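Local atomic coordinates of glycosyl transferase (Staphylococcus aureus, PDB entry 5TZJ), a protein that belongs to glycosyltransferase family 2, with an N-terminal domain of that family joined to a helical TarS-type linker domain. Residues Q271-V285 and L301-R313. Sequence-based numbering, arbitrary orientation.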
loop_
_atom_site.group_PDB
_atom_site.type_symbol
_atom_site.label_atom_id
_atom_site.label_comp_id
_atom_site.label_asym_id
_atom_site.label_seq_id
_atom_site.Cartn_x
_atom_site.Cartn_y
_atom_site.Cartn_z
ATOM N N GLN A 271 23.990 1.762 -7.763
ATOM C CA GLN A 271 23.374 2.845 -7.016
ATOM C C GLN A 271 23.074 4.067 -7.860
ATOM O O GLN A 271 22.134 4.790 -7.522
ATOM C CB GLN A 271 24.232 3.269 -5.786
ATOM C CG GLN A 271 24.273 2.123 -4.694
ATOM C CD GLN A 271 25.076 2.476 -3.443
ATOM O OE1 GLN A 271 25.409 3.645 -3.199
ATOM N NE2 GLN A 271 25.422 1.453 -2.655
ATOM N N PRO A 272 23.834 4.397 -8.913
ATOM C CA PRO A 272 23.401 5.551 -9.733
ATOM C C PRO A 272 22.036 5.355 -10.376
ATOM O O PRO A 272 21.320 6.339 -10.593
ATOM C CB PRO A 272 24.523 5.689 -10.773
ATOM C CG PRO A 272 25.702 5.163 -10.050
ATOM C CD PRO A 272 25.203 3.977 -9.281
ATOM N N GLN A 273 21.654 4.125 -10.711
ATOM C CA GLN A 273 20.287 3.915 -11.185
ATOM C C GLN A 273 19.285 4.251 -10.086
ATOM O O GLN A 273 18.217 4.819 -10.349
ATOM C CB GLN A 273 20.075 2.472 -11.614
ATOM C CG GLN A 273 20.889 2.002 -12.763
ATOM C CD GLN A 273 20.803 0.471 -12.892
ATOM O OE1 GLN A 273 19.700 -0.124 -12.832
ATOM N NE2 GLN A 273 21.964 -0.163 -13.035
ATOM N N TRP A 274 19.600 3.855 -8.856
ATOM C CA TRP A 274 18.711 4.139 -7.725
ATOM C C TRP A 274 18.589 5.648 -7.472
ATOM O O TRP A 274 17.484 6.159 -7.269
ATOM C CB TRP A 274 19.203 3.411 -6.455
ATOM C CG TRP A 274 18.885 1.947 -6.458
ATOM C CD1 TRP A 274 19.426 0.990 -7.285
ATOM C CD2 TRP A 274 17.889 1.280 -5.664
ATOM N NE1 TRP A 274 18.853 -0.242 -7.020
ATOM C CE2 TRP A 274 17.912 -0.089 -6.032
ATOM C CE3 TRP A 274 16.988 1.708 -4.659
ATOM C CZ2 TRP A 274 17.073 -1.048 -5.433
ATOM C CZ3 TRP A 274 16.167 0.745 -4.026
ATOM C CH2 TRP A 274 16.219 -0.618 -4.431
ATOM N N ILE A 275 19.721 6.384 -7.434
ATOM C CA ILE A 275 19.593 7.797 -7.068
ATOM C C ILE A 275 18.956 8.593 -8.203
ATOM O O ILE A 275 18.225 9.570 -7.967
ATOM C CB ILE A 275 20.961 8.393 -6.633
ATOM C CG1 ILE A 275 20.806 9.682 -5.785
ATOM C CG2 ILE A 275 21.874 8.738 -7.841
ATOM C CD1 ILE A 275 20.495 9.441 -4.255
ATOM N N ASN A 276 19.169 8.185 -9.459
ATOM C CA ASN A 276 18.475 8.872 -10.530
ATOM C C ASN A 276 16.953 8.647 -10.422
ATOM O O ASN A 276 16.166 9.590 -10.556
ATOM C CB ASN A 276 19.062 8.432 -11.872
ATOM C CG ASN A 276 20.500 8.966 -12.068
ATOM O OD1 ASN A 276 20.869 10.031 -11.539
ATOM N ND2 ASN A 276 21.319 8.225 -12.815
ATOM N N ALA A 277 16.518 7.428 -10.152
ATOM C CA ALA A 277 15.068 7.195 -10.045
ATOM C C ALA A 277 14.487 7.833 -8.777
ATOM O O ALA A 277 13.448 8.510 -8.824
ATOM C CB ALA A 277 14.753 5.705 -10.052
ATOM N N LEU A 278 15.140 7.613 -7.625
ATOM C CA LEU A 278 14.678 8.287 -6.412
ATOM C C LEU A 278 14.669 9.800 -6.588
ATOM O O LEU A 278 13.743 10.484 -6.142
ATOM C CB LEU A 278 15.555 7.877 -5.224
ATOM C CG LEU A 278 15.319 8.632 -3.898
ATOM C CD1 LEU A 278 13.969 8.162 -3.332
ATOM C CD2 LEU A 278 16.465 8.206 -2.970
ATOM N N GLY A 279 15.704 10.370 -7.206
ATOM C CA GLY A 279 15.691 11.815 -7.356
ATOM C C GLY A 279 14.525 12.301 -8.224
ATOM O O GLY A 279 13.986 13.393 -8.003
ATOM N N ASP A 280 14.136 11.524 -9.246
ATOM C CA ASP A 280 12.985 11.945 -10.069
ATOM C C ASP A 280 11.709 11.989 -9.235
ATOM O O ASP A 280 10.805 12.796 -9.503
ATOM C CB ASP A 280 12.759 11.007 -11.272
ATOM C CG ASP A 280 13.750 11.224 -12.394
ATOM O OD1 ASP A 280 14.421 12.264 -12.412
ATOM O OD2 ASP A 280 13.850 10.337 -13.294
ATOM N N PHE A 281 11.626 11.133 -8.214
ATOM C CA PHE A 281 10.493 11.155 -7.295
ATOM C C PHE A 281 10.619 12.351 -6.330
ATOM O O PHE A 281 9.681 13.169 -6.214
ATOM C CB PHE A 281 10.443 9.809 -6.568
ATOM C CG PHE A 281 9.788 9.807 -5.165
ATOM C CD1 PHE A 281 8.566 10.414 -4.932
ATOM C CD2 PHE A 281 10.380 9.059 -4.138
ATOM C CE1 PHE A 281 7.948 10.346 -3.667
ATOM C CE2 PHE A 281 9.786 8.951 -2.883
ATOM C CZ PHE A 281 8.554 9.579 -2.644
ATOM N N ILE A 282 11.798 12.529 -5.727
ATOM C CA ILE A 282 11.948 13.646 -4.766
ATOM C C ILE A 282 11.845 14.999 -5.467
ATOM O O ILE A 282 11.362 15.964 -4.872
ATOM C CB ILE A 282 13.257 13.464 -3.981
ATOM C CG1 ILE A 282 13.223 12.094 -3.312
ATOM C CG2 ILE A 282 13.449 14.578 -2.872
ATOM C CD1 ILE A 282 11.904 11.910 -2.452
ATOM N N GLN A 283 12.155 15.072 -6.778
ATOM C CA GLN A 283 12.042 16.348 -7.474
ATOM C C GLN A 283 10.599 16.781 -7.672
ATOM O O GLN A 283 10.329 17.974 -7.878
ATOM C CB GLN A 283 12.809 16.289 -8.809
ATOM C CG GLN A 283 14.316 16.545 -8.554
ATOM C CD GLN A 283 15.231 16.340 -9.761
ATOM O OE1 GLN A 283 14.789 16.241 -10.899
ATOM N NE2 GLN A 283 16.531 16.266 -9.497
ATOM N N ALA A 284 9.665 15.871 -7.561
ATOM C CA ALA A 284 8.270 16.259 -7.542
ATOM C C ALA A 284 7.816 16.792 -6.185
ATOM O O ALA A 284 6.688 17.285 -6.118
ATOM C CB ALA A 284 7.386 15.047 -7.897
ATOM N N VAL A 285 8.629 16.643 -5.138
ATOM C CA VAL A 285 8.310 17.124 -3.793
ATOM C C VAL A 285 8.864 18.539 -3.647
ATOM O O VAL A 285 10.084 18.723 -3.738
ATOM C CB VAL A 285 8.885 16.178 -2.725
ATOM C CG1 VAL A 285 8.693 16.726 -1.268
ATOM C CG2 VAL A 285 8.270 14.745 -2.864
ATOM N N LEU A 301 16.543 13.803 1.642
ATOM C CA LEU A 301 15.773 14.531 0.629
ATOM C C LEU A 301 16.668 15.497 -0.126
ATOM O O LEU A 301 16.572 15.614 -1.355
ATOM C CB LEU A 301 14.604 15.279 1.268
ATOM C CG LEU A 301 13.567 14.392 1.966
ATOM C CD1 LEU A 301 12.579 15.222 2.708
ATOM C CD2 LEU A 301 12.833 13.552 0.921
ATOM N N HIS A 302 17.517 16.233 0.603
ATOM C CA HIS A 302 18.468 17.160 -0.026
ATOM C C HIS A 302 19.312 16.473 -1.094
ATOM O O HIS A 302 19.337 16.900 -2.254
ATOM C CB HIS A 302 19.385 17.773 1.040
ATOM C CG HIS A 302 20.352 18.768 0.494
ATOM N ND1 HIS A 302 20.009 20.094 0.279
ATOM C CD2 HIS A 302 21.645 18.639 0.109
ATOM C CE1 HIS A 302 21.068 20.740 -0.198
ATOM N NE2 HIS A 302 22.066 19.878 -0.318
ATOM N N TYR A 303 20.019 15.406 -0.726
ATOM C CA TYR A 303 20.949 14.782 -1.673
ATOM C C TYR A 303 20.233 13.942 -2.737
ATOM O O TYR A 303 20.748 13.799 -3.845
ATOM C CB TYR A 303 21.981 13.953 -0.895
ATOM C CG TYR A 303 22.909 14.898 -0.124
ATOM C CD1 TYR A 303 23.611 15.890 -0.801
ATOM C CD2 TYR A 303 23.024 14.824 1.272
ATOM C CE1 TYR A 303 24.445 16.790 -0.128
ATOM C CE2 TYR A 303 23.847 15.736 1.964
ATOM C CZ TYR A 303 24.565 16.690 1.264
ATOM O OH TYR A 303 25.368 17.582 1.958
ATOM N N ALA A 304 19.042 13.408 -2.435
ATOM C CA ALA A 304 18.247 12.770 -3.474
ATOM C C ALA A 304 17.829 13.788 -4.534
ATOM O O ALA A 304 17.949 13.539 -5.755
ATOM C CB ALA A 304 16.998 12.074 -2.845
ATOM N N ARG A 305 17.341 14.954 -4.086
ATOM C CA ARG A 305 16.910 15.969 -5.030
ATOM C C ARG A 305 18.071 16.436 -5.916
ATOM O O ARG A 305 17.879 16.693 -7.121
ATOM C CB ARG A 305 16.282 17.136 -4.267
ATOM C CG ARG A 305 15.357 18.017 -5.133
ATOM C CD ARG A 305 14.574 18.985 -4.267
ATOM N NE ARG A 305 13.378 18.451 -3.581
ATOM C CZ ARG A 305 13.322 18.347 -2.249
ATOM N NH1 ARG A 305 12.237 17.910 -1.626
ATOM N NH2 ARG A 305 14.400 18.633 -1.549
ATOM N N ALA A 306 19.289 16.536 -5.349
ATOM C CA ALA A 306 20.482 16.829 -6.173
ATOM C C ALA A 306 21.048 15.611 -6.925
ATOM O O ALA A 306 22.110 15.732 -7.556
ATOM C CB ALA A 306 21.589 17.405 -5.297
ATOM N N LYS A 307 20.424 14.436 -6.823
ATOM C CA LYS A 307 20.968 13.197 -7.424
ATOM C C LYS A 307 22.454 13.003 -7.107
ATOM O O LYS A 307 23.306 12.797 -7.981
ATOM C CB LYS A 307 20.693 13.175 -8.933
ATOM C CG LYS A 307 19.211 13.065 -9.177
ATOM C CD LYS A 307 18.873 13.072 -10.707
ATOM C CE LYS A 307 17.386 12.873 -10.923
ATOM N NZ LYS A 307 16.970 12.889 -12.417
ATOM N N ASP A 308 22.775 13.118 -5.823
ATOM C CA ASP A 308 24.157 13.128 -5.353
ATOM C C ASP A 308 24.370 11.866 -4.499
ATOM O O ASP A 308 24.251 11.915 -3.273
ATOM C CB ASP A 308 24.410 14.426 -4.540
ATOM C CG ASP A 308 25.837 14.534 -3.982
ATOM O OD1 ASP A 308 26.653 13.580 -4.073
ATOM O OD2 ASP A 308 26.134 15.619 -3.442
ATOM N N ILE A 309 24.733 10.748 -5.149
ATOM C CA ILE A 309 24.800 9.476 -4.418
ATOM C C ILE A 309 25.953 9.465 -3.399
ATOM O O ILE A 309 25.852 8.863 -2.320
ATOM C CB ILE A 309 24.911 8.311 -5.407
ATOM C CG1 ILE A 309 24.837 6.981 -4.637
ATOM C CG2 ILE A 309 26.204 8.438 -6.230
ATOM C CD1 ILE A 309 23.450 6.676 -4.021
ATOM N N ASP A 310 27.066 10.109 -3.724
ATOM C CA ASP A 310 28.199 10.073 -2.826
ATOM C C ASP A 310 27.846 10.706 -1.480
ATOM O O ASP A 310 28.130 10.124 -0.432
ATOM C CB ASP A 310 29.380 10.789 -3.469
ATOM C CG ASP A 310 30.067 9.934 -4.536
ATOM O OD1 ASP A 310 29.785 8.713 -4.643
ATOM O OD2 ASP A 310 30.895 10.495 -5.262
ATOM N N ASN A 311 27.186 11.873 -1.502
ATOM C CA ASN A 311 26.711 12.497 -0.253
ATOM C C ASN A 311 25.494 11.783 0.337
ATOM O O ASN A 311 25.398 11.652 1.572
ATOM C CB ASN A 311 26.426 13.986 -0.489
ATOM C CG ASN A 311 27.718 14.857 -0.276
ATOM O OD1 ASN A 311 28.450 14.614 0.654
ATOM N ND2 ASN A 311 27.986 15.820 -1.164
ATOM N N TYR A 312 24.600 11.242 -0.507
ATOM C CA TYR A 312 23.512 10.430 0.052
ATOM C C TYR A 312 24.081 9.255 0.838
ATOM O O TYR A 312 23.658 8.965 1.969
ATOM C CB TYR A 312 22.583 9.940 -1.084
ATOM C CG TYR A 312 21.284 9.379 -0.587
ATOM C CD1 TYR A 312 21.216 8.122 0.009
ATOM C CD2 TYR A 312 20.119 10.130 -0.723
ATOM C CE1 TYR A 312 19.922 7.614 0.516
ATOM C CE2 TYR A 312 18.854 9.634 -0.275
ATOM C CZ TYR A 312 18.771 8.396 0.319
ATOM O OH TYR A 312 17.485 8.016 0.769
ATOM N N ARG A 313 25.058 8.564 0.247
ATOM C CA ARG A 313 25.652 7.382 0.885
ATOM C C ARG A 313 26.423 7.739 2.141
ATOM O O ARG A 313 26.395 6.987 3.123
ATOM C CB ARG A 313 26.567 6.660 -0.104
ATOM C CG ARG A 313 27.168 5.363 0.430
ATOM C CD ARG A 313 28.234 4.827 -0.515
ATOM N NE ARG A 313 27.737 4.645 -1.842
ATOM C CZ ARG A 313 28.186 5.277 -2.930
ATOM N NH1 ARG A 313 29.196 6.140 -2.855
ATOM N NH2 ARG A 313 27.641 5.000 -4.113
HETATM O O HOH W 1 17.634 15.766 -12.447
#
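Ile275 and Gly279 of helix 271-282 meet the bend between helices 298-305 and 309-321, a Schellman motif at Lys307 followed by an N-cap at Asp308, within the helical TarS-type linker domain. Helix 271-282 crosses the 301-305 segment at -108°, and its glycine lets the backbones close in, Gly279 CA lying 3.3 Å from Ala304 O.

Apolar contacts fill the middle. With CG1 anti to the backbone N (chi1 -160°), Ile275 sends CD1 to within 3.6 Å of Tyr312 CD2, while its CG2 rests on Ile309 CB. Leu278 CD2 packs against both Ala304 CB and Tyr312 CE2, and Ile282 spans Ala304 CB and Leu301 CD2. Phe262 touches Leu278, Ile309 and Tyr312, continuing this core.

Polar bonds lie around it. Lys307, fully extended beyond CG, runs past Asn276 to a salt bridge in which NZ meets Asp280 OD1 at 2.6 Å from above the carboxylate plane; a water joins NZ to Gln283 NE2. That same NE2 gives a fairly straight bond (162°) to Arg305 O, 2.8 Å away in the carbonyl plane. Arg305 lays one guanidinium face on Ile282 CG2, donates weakly to Val285 O and forms a salt bridge with Asp290. At the start of helix 271-282, Gln271 OE1 is gripped side-on by Arg313, whose NE and NH2 reach it at 2.9 and 2.8 Å from the same face of the amide.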